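PDB 6GRC: nuclease-like protein from Chaetomium thermophilum, which probably cuts branched DNA, such as 5'-flaps and four-way junctions, as a metal-dependent endonuclease of the XPG family. Local coordinates for residues Y127-G132 against S149-R154; Q336-R341 against T446-G451; K363-R368 against P378-S383; S383-E388 against D434-D439. All coordinates share one frame; numbering follows the deposited sequence.

Contact 1 of 4, residues Y127-G132 against S149-R154; sequences YLEQQG and SRVTLR
Glu129 carries its CG opposite the backbone N (chi1 -170°) and runs on extended, so that its carboxylate leaves the last turn of helix 121-130 and reaches the chain just ahead of strand 151-157. There Ser149, whose OG is likewise turned opposite its own N (chi1 179°), gives OG to Glu129 OE1 at 2.6 Å, on the syn lone pair. The other oxygen, OE2, accepts twice. Val151 N meets Glu129 OE2 at 2.8 Å in an almost straight bond (175°), also on the syn side, while Arg150 N comes from above the carboxylate plane to Glu129 OE2 at 3.0 Å. One carboxylate thus spans three consecutive residues and holds the residues that lead into the strand; Val151 goes on to hydrogen-bond through its backbone with Val137 in the mixed sheet of the nuclease core. The helix is the one that brings in Glu122, a manganese ligand, and the side chain of Ser149 lies about 8 Å from that of Glu122. With an alanine here in place of Glu129, the two amides and the serine hydroxyl would probably lose their shared acceptor and the entry to the strand would be freer to shift. Outside this group Arg150 bends at chi3 and brings its guanidinium to the last helical residues: its NH1 lies 3.9 Å from Gln130 CG, and the two side chains cross at about a right angle.

Contact 2 of 4, residues Q336-R341 against T446-G451; sequences QRCLDR and TILKLG
Cys338 and Gly451 bring two helix ends close together, with Cys338 CA 4.1 Å from Gly451 CA. The contact is a helix-to-helix junction: the last turn of helix 318-339 meets the end of helix 445-451, which belongs to the Gen1 C-terminal domain, and apolar packing joins them without a hydrogen bond across. The first bond of the Cys338 side chain points toward the partner helix. Its CB rests on the CG2 branch of Ile447 at 3.7 Å, its SG lies 3.9 Å from Gly451 CA, and SG also reaches the CD2 branch of Leu448 at 4.3 Å. Because Gly451 has no side chain, the backbones can come this near; a beta carbon there would clash with Cys338 SG. The carbonyl of the same cysteine closes in as well, Cys338 O standing 3.5 Å from Gly451 CA. One residue on, Leu339 sets off beside the partner helix and delivers one methyl to it. Its CG lies opposite the carbonyl carbon (chi1 -74°), and CD2 meets two side chains of that helix, 4.1 Å from Ile447 CG1 and 4.2 Å from Leu450 CD1. Leu26 of helix 18-29 touches both Leu339 and Leu450, so this apolar seam extends to a third helix. Past Asp340, where the chain leaves the helix, Arg341 sends its side chain off from the junction and makes its approach through the backbone, with Arg341 C 4.3 Å from Leu450 O.

Contact 3 of 4, residues K363-R368 against P378-S383; sequences KGISMR and PELRVS
Arg381 O is gripped twice by Ser366: the amide Ser366 N reaches it at 3.0 Å in the carbonyl plane, while Ser366 OG comes from above that plane to Arg381 O at 3.3 Å. The hydroxyl can do so because it sits between the serine's own N and carbonyl carbon (chi1 42°), and it also touches the CG of Arg381. The next bond skips Ser366: Arg381 N donates to Met367 O at 2.8 Å. Two residues, Ser366 and the selenomethionine Met367, therefore face Arg381, and the register slips by one in a beta bulge. Before the bulge Ser383 N bonds to Gly364 O at 2.8 Å, and Lys363 N to Ser383 O at 2.8 Å; the ammonium of Lys363 finds its partner in Glu388. On one face of the sheet Leu380 lies between two side chains of the other strand, its CB 3.8 Å from Ile365 CG2 and its CD2 3.7 Å from Arg368 CB. Pro378 CB packs against one face of the Arg368 guanidinium, 3.5 Å from NH2, while Glu445 and Glu370 form salt bridges with the same guanidinium. Trp459 of helix 453-464 covers Ile365, Leu380 and Arg368. A bulged antiparallel hairpin in a three-stranded sheet with a C-terminal helix packed on one face is consistent with the chromodomain-like fold of the Gen1 C-terminal domain.

Contact 4 of 4, residues S383-E388 against D434-D439; sequences SFIPAE and DPWQPD
Ala387 presses its methyl onto the indole of Trp436: CB stands 3.7 Å from the centroid of the six-membered ring, only 9° off the normal. The same CB touches Pro435 CB at 3.7 Å, so the first turn of helix 386-390 fits into the corner between proline and tryptophan. Ile385, at the N-cap position, adds its CG2 branch obliquely to the ring, 4.2 Å from Trp436 CE3. Further along, Pro386 turns its CG onto Asp439 CB at 3.6 Å, the two side chains crossing at about a right angle. That aspartate CB is also laid over one face of the Phe384 ring, a CH-pi contact; chi1 of 58° places the ring between the phenylalanine's own N and carbonyl carbon, alongside Asp439. The ring also touches Ala330 and Leu334 of helix 318-339, and a serine here in place of Phe384 would probably leave a gap beside these two residues and take away the ring face on which Asp439 CB rests. Phe384 and Asp439 form an antiparallel hydrogen-bonded pair, the point where strand 439-444 joins strand 377-384 in the three-stranded sheet. Asp439 N donates to Phe384 O at 2.8 Å, nearly along the C=O axis, and Phe384 N answers to Asp439 O at 3.1 Å. At the helix start Ala387 N donates to Pro435 O at 3.0 Å. Residues 434-437 make a type I turn, and at the outer edge Asp434 OD1 takes Trp436 N at 3.0 Å, from above the carboxylate plane, in an Asx turn.

From the N terminus, contact 1 closes first, a short loop inside the nuclease core that ties helix 121-130 to strand 151-157. Contact 2 opens later and closes a long loop, from the end of helix 318-339 to helix 445-451, joining the core to the Gen1 C-terminal domain. Contacts 3 and 4 both nest inside that loop, one after the other: contact 3 is the hairpin of strands 364-371 and 377-384, and contact 4 pairs the end of the second of these strands with the start of strand 439-444. They share Ser383, and Leu448 of contact 2 packs on Val382 and Leu380 of contact 3. Contact 1 stands apart, its nearest atoms about 16 Å from contact 2.

Contact 1 of 4, residues Y127-G132 against S149-R154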
# COMPACT_ATOMS: atom_id res chain seq x y z
N TYR A 127 11.10 6.50 -1.09
CA TYR A 127 11.56 7.85 -1.36
C TYR A 127 10.40 8.82 -1.35
O TYR A 127 10.48 9.87 -0.74
CB TYR A 127 12.27 7.91 -2.70
CG TYR A 127 13.00 9.21 -2.94
CD1 TYR A 127 13.96 9.65 -2.04
CD2 TYR A 127 12.74 9.98 -4.07
CE1 TYR A 127 14.63 10.84 -2.25
CE2 TYR A 127 13.43 11.17 -4.30
CZ TYR A 127 14.36 11.59 -3.37
OH TYR A 127 15.06 12.76 -3.55
N LEU A 128 9.32 8.47 -2.04
CA LEU A 128 8.13 9.31 -2.07
C LEU A 128 7.60 9.53 -0.65
O LEU A 128 7.17 10.62 -0.32
CB LEU A 128 7.03 8.70 -2.93
CG LEU A 128 7.27 8.59 -4.44
CD1 LEU A 128 6.02 8.06 -5.12
CD2 LEU A 128 7.69 9.91 -5.05
N GLU A 129 7.63 8.49 0.17
CA GLU A 129 7.19 8.62 1.55
C GLU A 129 8.12 9.56 2.34
O GLU A 129 7.65 10.43 3.08
CB GLU A 129 7.14 7.26 2.23
CG GLU A 129 6.46 7.28 3.59
CD GLU A 129 6.77 6.05 4.41
OE1 GLU A 129 7.16 5.02 3.84
OE2 GLU A 129 6.64 6.10 5.65
N GLN A 130 9.42 9.42 2.18
CA GLN A 130 10.37 10.25 2.88
C GLN A 130 10.20 11.69 2.54
O GLN A 130 10.33 12.54 3.36
CB GLN A 130 11.78 9.89 2.46
CG GLN A 130 12.35 8.68 3.12
CD GLN A 130 13.80 8.51 2.79
OE1 GLN A 130 14.62 8.35 3.67
NE2 GLN A 130 14.12 8.57 1.53
N GLN A 131 9.92 11.93 1.29
CA GLN A 131 9.77 13.28 0.78
C GLN A 131 8.36 13.83 1.01
O GLN A 131 8.08 14.96 0.62
CB GLN A 131 10.11 13.31 -0.72
CG GLN A 131 11.58 13.09 -1.02
CD GLN A 131 12.43 14.13 -0.32
OE1 GLN A 131 12.17 15.32 -0.44
NE2 GLN A 131 13.41 13.70 0.46
N GLY A 132 7.48 13.06 1.63
CA GLY A 132 6.15 13.56 2.01
C GLY A 132 5.07 13.55 0.93
O GLY A 132 3.98 14.05 1.17
N SER A 149 11.70 3.82 4.18
CA SER A 149 10.27 3.86 4.52
C SER A 149 10.09 3.86 6.03
O SER A 149 10.85 3.22 6.74
CB SER A 149 9.55 2.65 3.91
OG SER A 149 8.16 2.62 4.23
N ARG A 150 9.08 4.59 6.53
CA ARG A 150 8.78 4.62 7.96
C ARG A 150 7.51 3.83 8.30
O ARG A 150 7.49 3.05 9.25
CB ARG A 150 8.67 6.06 8.44
CG ARG A 150 10.00 6.81 8.36
CD ARG A 150 9.96 8.19 9.01
NE ARG A 150 9.13 9.14 8.26
CZ ARG A 150 9.49 9.76 7.13
NH1 ARG A 150 10.69 9.55 6.59
NH2 ARG A 150 8.64 10.59 6.54
N VAL A 151 6.45 4.04 7.53
CA VAL A 151 5.26 3.20 7.64
C VAL A 151 5.14 2.37 6.38
O VAL A 151 5.02 2.92 5.28
CB VAL A 151 3.98 4.02 7.83
CG1 VAL A 151 2.79 3.09 8.02
CG2 VAL A 151 4.14 4.96 9.02
N THR A 152 5.19 1.05 6.54
CA THR A 152 5.16 0.15 5.40
C THR A 152 4.11 -0.95 5.62
O THR A 152 4.04 -1.54 6.68
CB THR A 152 6.58 -0.36 5.05
OG1 THR A 152 6.54 -1.07 3.81
CG2 THR A 152 7.13 -1.25 6.13
N LEU A 153 3.26 -1.14 4.61
CA LEU A 153 2.15 -2.09 4.65
C LEU A 153 2.40 -3.23 3.66
O LEU A 153 2.99 -3.03 2.58
CB LEU A 153 0.82 -1.40 4.30
CG LEU A 153 0.59 0.00 4.87
CD1 LEU A 153 -0.74 0.59 4.40
CD2 LEU A 153 0.66 -0.01 6.39
N ARG A 154 1.96 -4.43 4.05
CA ARG A 154 2.03 -5.58 3.15
C ARG A 154 0.81 -6.48 3.32
O ARG A 154 0.08 -6.39 4.30
CB ARG A 154 3.31 -6.38 3.41
CG ARG A 154 3.39 -6.98 4.81
CD ARG A 154 4.67 -7.75 5.01
NE ARG A 154 4.70 -8.35 6.35
CZ ARG A 154 4.59 -9.65 6.62
NH1 ARG A 154 4.42 -10.55 5.67
NH2 ARG A 154 4.64 -10.05 7.89

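Contact 2 of 4, residues Q336-R341 against T446-G451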
# COMPACT_ATOMS: atom_id res chain seq x y z
N GLN A 336 -16.33 8.62 -2.92
CA GLN A 336 -15.49 9.55 -3.67
C GLN A 336 -16.18 10.92 -3.78
O GLN A 336 -15.56 11.95 -3.49
CB GLN A 336 -15.12 8.97 -5.05
CG GLN A 336 -13.89 9.58 -5.70
CD GLN A 336 -14.24 10.64 -6.73
OE1 GLN A 336 -14.80 10.33 -7.78
NE2 GLN A 336 -13.91 11.88 -6.43
N ARG A 337 -17.46 10.93 -4.15
CA ARG A 337 -18.21 12.18 -4.29
C ARG A 337 -18.30 12.94 -2.97
O ARG A 337 -18.26 14.16 -2.96
CB ARG A 337 -19.63 11.94 -4.83
CG ARG A 337 -19.69 11.37 -6.24
CD ARG A 337 -20.01 12.40 -7.32
NE ARG A 337 -19.70 11.86 -8.65
CZ ARG A 337 -20.56 11.25 -9.48
NH1 ARG A 337 -21.85 11.09 -9.16
NH2 ARG A 337 -20.12 10.79 -10.64
N CYS A 338 -18.46 12.20 -1.87
CA CYS A 338 -18.49 12.80 -0.53
C CYS A 338 -17.22 13.58 -0.21
O CYS A 338 -17.30 14.71 0.26
CB CYS A 338 -18.63 11.72 0.56
SG CYS A 338 -20.31 11.47 1.13
N LEU A 339 -16.07 12.97 -0.45
CA LEU A 339 -14.79 13.59 -0.12
C LEU A 339 -14.45 14.82 -0.94
O LEU A 339 -13.64 15.62 -0.50
CB LEU A 339 -13.66 12.58 -0.21
CG LEU A 339 -13.63 11.57 0.92
CD1 LEU A 339 -12.49 10.61 0.68
CD2 LEU A 339 -13.48 12.27 2.27
N ASP A 340 -15.05 14.98 -2.12
CA ASP A 340 -15.03 16.28 -2.81
C ASP A 340 -15.95 17.22 -2.06
O ASP A 340 -17.13 16.91 -1.88
CB ASP A 340 -15.47 16.17 -4.27
CG ASP A 340 -14.45 15.46 -5.12
OD1 ASP A 340 -14.20 14.26 -4.87
OD2 ASP A 340 -13.89 16.10 -6.03
N ARG A 341 -15.46 18.37 -1.63
CA ARG A 341 -16.33 19.23 -0.88
C ARG A 341 -16.38 18.71 0.54
O ARG A 341 -15.52 17.95 0.97
CB ARG A 341 -17.73 19.17 -1.49
CG ARG A 341 -18.54 20.45 -1.36
CD ARG A 341 -19.34 20.76 -2.62
NE ARG A 341 -20.12 22.00 -2.49
CZ ARG A 341 -20.80 22.58 -3.48
NH1 ARG A 341 -20.80 22.05 -4.70
NH2 ARG A 341 -21.48 23.69 -3.25
N THR A 446 -17.39 9.33 9.53
CA THR A 446 -16.56 10.47 9.31
C THR A 446 -16.67 11.00 7.91
O THR A 446 -16.80 12.16 7.70
CB THR A 446 -15.11 10.16 9.60
OG1 THR A 446 -14.99 9.76 10.95
CG2 THR A 446 -14.31 11.38 9.40
N ILE A 447 -16.66 10.12 6.93
CA ILE A 447 -16.76 10.56 5.56
C ILE A 447 -18.10 11.19 5.27
O ILE A 447 -18.20 12.14 4.54
CB ILE A 447 -16.52 9.41 4.58
CG1 ILE A 447 -15.05 9.17 4.43
CG2 ILE A 447 -17.07 9.75 3.22
CD1 ILE A 447 -14.70 7.79 3.96
N LEU A 448 -19.14 10.64 5.86
CA LEU A 448 -20.46 11.18 5.68
C LEU A 448 -20.57 12.55 6.30
O LEU A 448 -21.21 13.41 5.76
CB LEU A 448 -21.49 10.24 6.27
CG LEU A 448 -21.61 8.90 5.58
CD1 LEU A 448 -22.49 7.97 6.37
CD2 LEU A 448 -22.13 9.07 4.18
N LYS A 449 -19.94 12.76 7.45
CA LYS A 449 -20.05 14.07 8.09
C LYS A 449 -19.44 15.17 7.22
O LYS A 449 -19.96 16.29 7.18
CB LYS A 449 -19.42 14.08 9.49
CG LYS A 449 -20.28 13.38 10.55
CD LYS A 449 -19.94 13.77 11.99
CE LYS A 449 -20.73 12.88 12.95
NZ LYS A 449 -20.88 13.40 14.35
N LEU A 450 -18.35 14.85 6.51
CA LEU A 450 -17.70 15.81 5.62
C LEU A 450 -18.54 16.07 4.38
O LEU A 450 -18.61 17.20 3.90
CB LEU A 450 -16.32 15.30 5.20
CG LEU A 450 -15.29 15.08 6.31
CD1 LEU A 450 -14.01 14.51 5.73
CD2 LEU A 450 -15.03 16.36 7.07
N GLY A 451 -19.17 15.03 3.87
CA GLY A 451 -19.85 15.09 2.58
C GLY A 451 -21.32 15.45 2.61
O GLY A 451 -21.78 16.21 1.75

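Contact 3 of 4, residues K363-R368 against P378-S383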
# COMPACT_ATOMS: atom_id res chain seq x y z
N LYS A 363 -29.92 9.37 0.10
CA LYS A 363 -31.37 9.47 0.29
C LYS A 363 -31.80 9.43 1.75
O LYS A 363 -32.81 9.99 2.12
CB LYS A 363 -32.09 8.35 -0.48
CG LYS A 363 -32.74 8.79 -1.78
CD LYS A 363 -31.73 9.32 -2.79
CE LYS A 363 -32.44 10.06 -3.92
NZ LYS A 363 -31.50 10.84 -4.77
N GLY A 364 -31.02 8.74 2.58
CA GLY A 364 -31.34 8.55 3.99
C GLY A 364 -30.36 7.64 4.72
O GLY A 364 -29.52 6.97 4.11
N ILE A 365 -30.48 7.62 6.04
CA ILE A 365 -29.64 6.83 6.94
C ILE A 365 -30.58 6.03 7.83
O ILE A 365 -31.67 6.49 8.12
CB ILE A 365 -28.72 7.74 7.79
CG1 ILE A 365 -27.90 8.65 6.86
CG2 ILE A 365 -27.83 6.92 8.72
CD1 ILE A 365 -26.83 9.48 7.55
N SER A 366 -30.18 4.83 8.23
CA SER A 366 -31.09 3.91 8.92
C SER A 366 -30.48 3.16 10.12
O SER A 366 -31.19 2.44 10.81
CB SER A 366 -31.65 2.89 7.90
OG SER A 366 -30.64 2.41 7.00
N MSE A 367 -29.18 3.33 10.37
CA MSE A 367 -28.48 2.50 11.35
C MSE A 367 -27.05 2.88 11.45
O MSE A 367 -26.50 3.52 10.56
CB MSE A 367 -28.48 1.04 10.89
CG MSE A 367 -28.36 0.04 12.04
SE MSE A 367 -28.84 -1.74 11.34
CE MSE A 367 -30.51 -1.84 12.40
N ARG A 368 -26.44 2.47 12.55
CA ARG A 368 -25.05 2.72 12.85
C ARG A 368 -24.45 1.45 13.39
O ARG A 368 -25.13 0.69 14.06
CB ARG A 368 -24.96 3.81 13.91
CG ARG A 368 -23.59 4.05 14.51
CD ARG A 368 -23.68 4.52 15.96
NE ARG A 368 -22.34 4.79 16.47
CZ ARG A 368 -21.63 5.86 16.15
NH1 ARG A 368 -22.14 6.79 15.36
NH2 ARG A 368 -20.40 6.00 16.63
N PRO A 378 -16.74 3.77 13.11
CA PRO A 378 -18.19 3.99 13.06
C PRO A 378 -18.69 4.14 11.64
O PRO A 378 -18.15 4.92 10.88
CB PRO A 378 -18.39 5.28 13.86
CG PRO A 378 -17.21 5.35 14.76
CD PRO A 378 -16.07 4.74 14.01
N GLU A 379 -19.71 3.36 11.27
CA GLU A 379 -20.30 3.43 9.93
C GLU A 379 -21.80 3.69 10.04
O GLU A 379 -22.44 3.30 11.02
CB GLU A 379 -20.05 2.12 9.16
CG GLU A 379 -18.59 1.85 8.80
CD GLU A 379 -18.39 0.49 8.11
OE1 GLU A 379 -18.68 -0.57 8.73
OE2 GLU A 379 -17.93 0.46 6.95
N LEU A 380 -22.35 4.36 9.03
CA LEU A 380 -23.79 4.59 8.95
C LEU A 380 -24.39 3.86 7.74
O LEU A 380 -23.80 3.83 6.66
CB LEU A 380 -24.09 6.09 8.90
CG LEU A 380 -23.63 6.92 10.11
CD1 LEU A 380 -23.88 8.40 9.88
CD2 LEU A 380 -24.35 6.46 11.38
N ARG A 381 -25.55 3.25 7.94
CA ARG A 381 -26.24 2.57 6.87
C ARG A 381 -26.94 3.60 6.01
O ARG A 381 -27.96 4.16 6.39
CB ARG A 381 -27.26 1.58 7.42
CG ARG A 381 -27.87 0.68 6.35
CD ARG A 381 -26.81 -0.22 5.74
NE ARG A 381 -27.38 -1.51 5.32
CZ ARG A 381 -26.75 -2.43 4.60
NH1 ARG A 381 -25.50 -2.24 4.17
NH2 ARG A 381 -27.38 -3.55 4.29
N VAL A 382 -26.40 3.82 4.82
CA VAL A 382 -26.84 4.86 3.92
C VAL A 382 -27.66 4.25 2.79
O VAL A 382 -27.41 3.12 2.39
CB VAL A 382 -25.59 5.55 3.34
CG1 VAL A 382 -25.93 6.47 2.19
CG2 VAL A 382 -24.88 6.31 4.45
N SER A 383 -28.62 5.01 2.28
CA SER A 383 -29.36 4.61 1.08
C SER A 383 -29.06 5.58 -0.07
O SER A 383 -28.79 6.76 0.15
CB SER A 383 -30.86 4.53 1.37
OG SER A 383 -31.45 5.81 1.28

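Contact 4 of 4, residues S383-E388 against D434-D439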
# COMPACT_ATOMS: atom_id res chain seq x y z
N SER A 383 -28.62 5.01 2.28
CA SER A 383 -29.36 4.61 1.08
C SER A 383 -29.06 5.58 -0.07
O SER A 383 -28.79 6.76 0.15
CB SER A 383 -30.86 4.53 1.37
OG SER A 383 -31.45 5.81 1.28
N PHE A 384 -29.11 5.07 -1.30
CA PHE A 384 -28.80 5.85 -2.50
C PHE A 384 -29.39 5.18 -3.75
O PHE A 384 -29.79 4.01 -3.70
CB PHE A 384 -27.29 6.00 -2.66
CG PHE A 384 -26.57 4.68 -2.74
CD1 PHE A 384 -26.32 3.94 -1.60
CD2 PHE A 384 -26.18 4.17 -3.97
CE1 PHE A 384 -25.68 2.71 -1.68
CE2 PHE A 384 -25.55 2.94 -4.05
CZ PHE A 384 -25.29 2.21 -2.90
N ILE A 385 -29.45 5.91 -4.87
CA ILE A 385 -29.94 5.33 -6.12
C ILE A 385 -28.77 5.10 -7.07
O ILE A 385 -28.23 6.05 -7.64
CB ILE A 385 -31.06 6.20 -6.75
CG1 ILE A 385 -32.22 6.34 -5.76
CG2 ILE A 385 -31.57 5.58 -8.05
CD1 ILE A 385 -33.54 6.77 -6.37
N PRO A 386 -28.35 3.83 -7.25
CA PRO A 386 -27.11 3.55 -7.99
C PRO A 386 -27.02 4.19 -9.37
O PRO A 386 -26.05 4.90 -9.66
CB PRO A 386 -27.10 2.02 -8.09
CG PRO A 386 -27.85 1.57 -6.88
CD PRO A 386 -28.93 2.59 -6.67
N ALA A 387 -28.02 3.95 -10.22
CA ALA A 387 -28.06 4.47 -11.59
C ALA A 387 -28.02 5.99 -11.62
O ALA A 387 -27.33 6.60 -12.43
CB ALA A 387 -29.29 3.97 -12.34
N GLU A 388 -28.77 6.60 -10.72
CA GLU A 388 -28.80 8.05 -10.56
C GLU A 388 -27.43 8.60 -10.21
O GLU A 388 -26.98 9.60 -10.77
CB GLU A 388 -29.77 8.41 -9.45
CG GLU A 388 -30.11 9.88 -9.32
CD GLU A 388 -31.16 10.11 -8.25
OE1 GLU A 388 -32.27 9.54 -8.36
OE2 GLU A 388 -30.86 10.86 -7.30
N ASP A 434 -32.38 -3.97 -9.54
CA ASP A 434 -32.86 -2.79 -10.26
C ASP A 434 -32.01 -1.60 -9.81
O ASP A 434 -32.06 -1.22 -8.64
CB ASP A 434 -34.34 -2.54 -9.92
CG ASP A 434 -34.95 -1.34 -10.66
OD1 ASP A 434 -34.24 -0.57 -11.35
OD2 ASP A 434 -36.18 -1.17 -10.53
N PRO A 435 -31.23 -1.00 -10.73
CA PRO A 435 -30.41 0.16 -10.35
C PRO A 435 -31.15 1.48 -10.02
O PRO A 435 -30.51 2.43 -9.56
CB PRO A 435 -29.49 0.36 -11.57
CG PRO A 435 -30.22 -0.28 -12.70
CD PRO A 435 -30.94 -1.45 -12.10
N TRP A 436 -32.47 1.52 -10.25
CA TRP A 436 -33.30 2.69 -9.91
C TRP A 436 -34.01 2.59 -8.55
O TRP A 436 -34.52 3.59 -8.04
CB TRP A 436 -34.34 2.92 -11.00
CG TRP A 436 -33.70 3.23 -12.29
CD1 TRP A 436 -33.55 2.39 -13.35
CD2 TRP A 436 -33.10 4.48 -12.66
NE1 TRP A 436 -32.90 3.04 -14.37
CE2 TRP A 436 -32.62 4.33 -13.98
CE3 TRP A 436 -32.95 5.71 -12.02
CZ2 TRP A 436 -31.98 5.37 -14.67
CZ3 TRP A 436 -32.31 6.75 -12.69
CH2 TRP A 436 -31.83 6.56 -14.01
N GLN A 437 -34.05 1.39 -7.98
CA GLN A 437 -34.41 1.20 -6.58
C GLN A 437 -33.28 1.70 -5.68
O GLN A 437 -32.12 1.79 -6.11
CB GLN A 437 -34.66 -0.29 -6.26
CG GLN A 437 -35.94 -0.87 -6.82
CD GLN A 437 -37.19 -0.22 -6.26
OE1 GLN A 437 -38.03 0.28 -7.00
NE2 GLN A 437 -37.31 -0.23 -4.94
N PRO A 438 -33.61 2.04 -4.42
CA PRO A 438 -32.58 2.37 -3.45
C PRO A 438 -31.73 1.15 -3.10
O PRO A 438 -32.27 0.06 -2.92
CB PRO A 438 -33.37 2.84 -2.23
CG PRO A 438 -34.70 2.21 -2.37
CD PRO A 438 -34.96 2.21 -3.84
N ASP A 439 -30.42 1.36 -3.01
CA ASP A 439 -29.47 0.36 -2.54
C ASP A 439 -28.92 0.85 -1.18
O ASP A 439 -29.00 2.03 -0.86
CB ASP A 439 -28.35 0.23 -3.58
CG ASP A 439 -27.64 -1.13 -3.55
OD1 ASP A 439 -27.96 -1.99 -2.70
OD2 ASP A 439 -26.74 -1.33 -4.39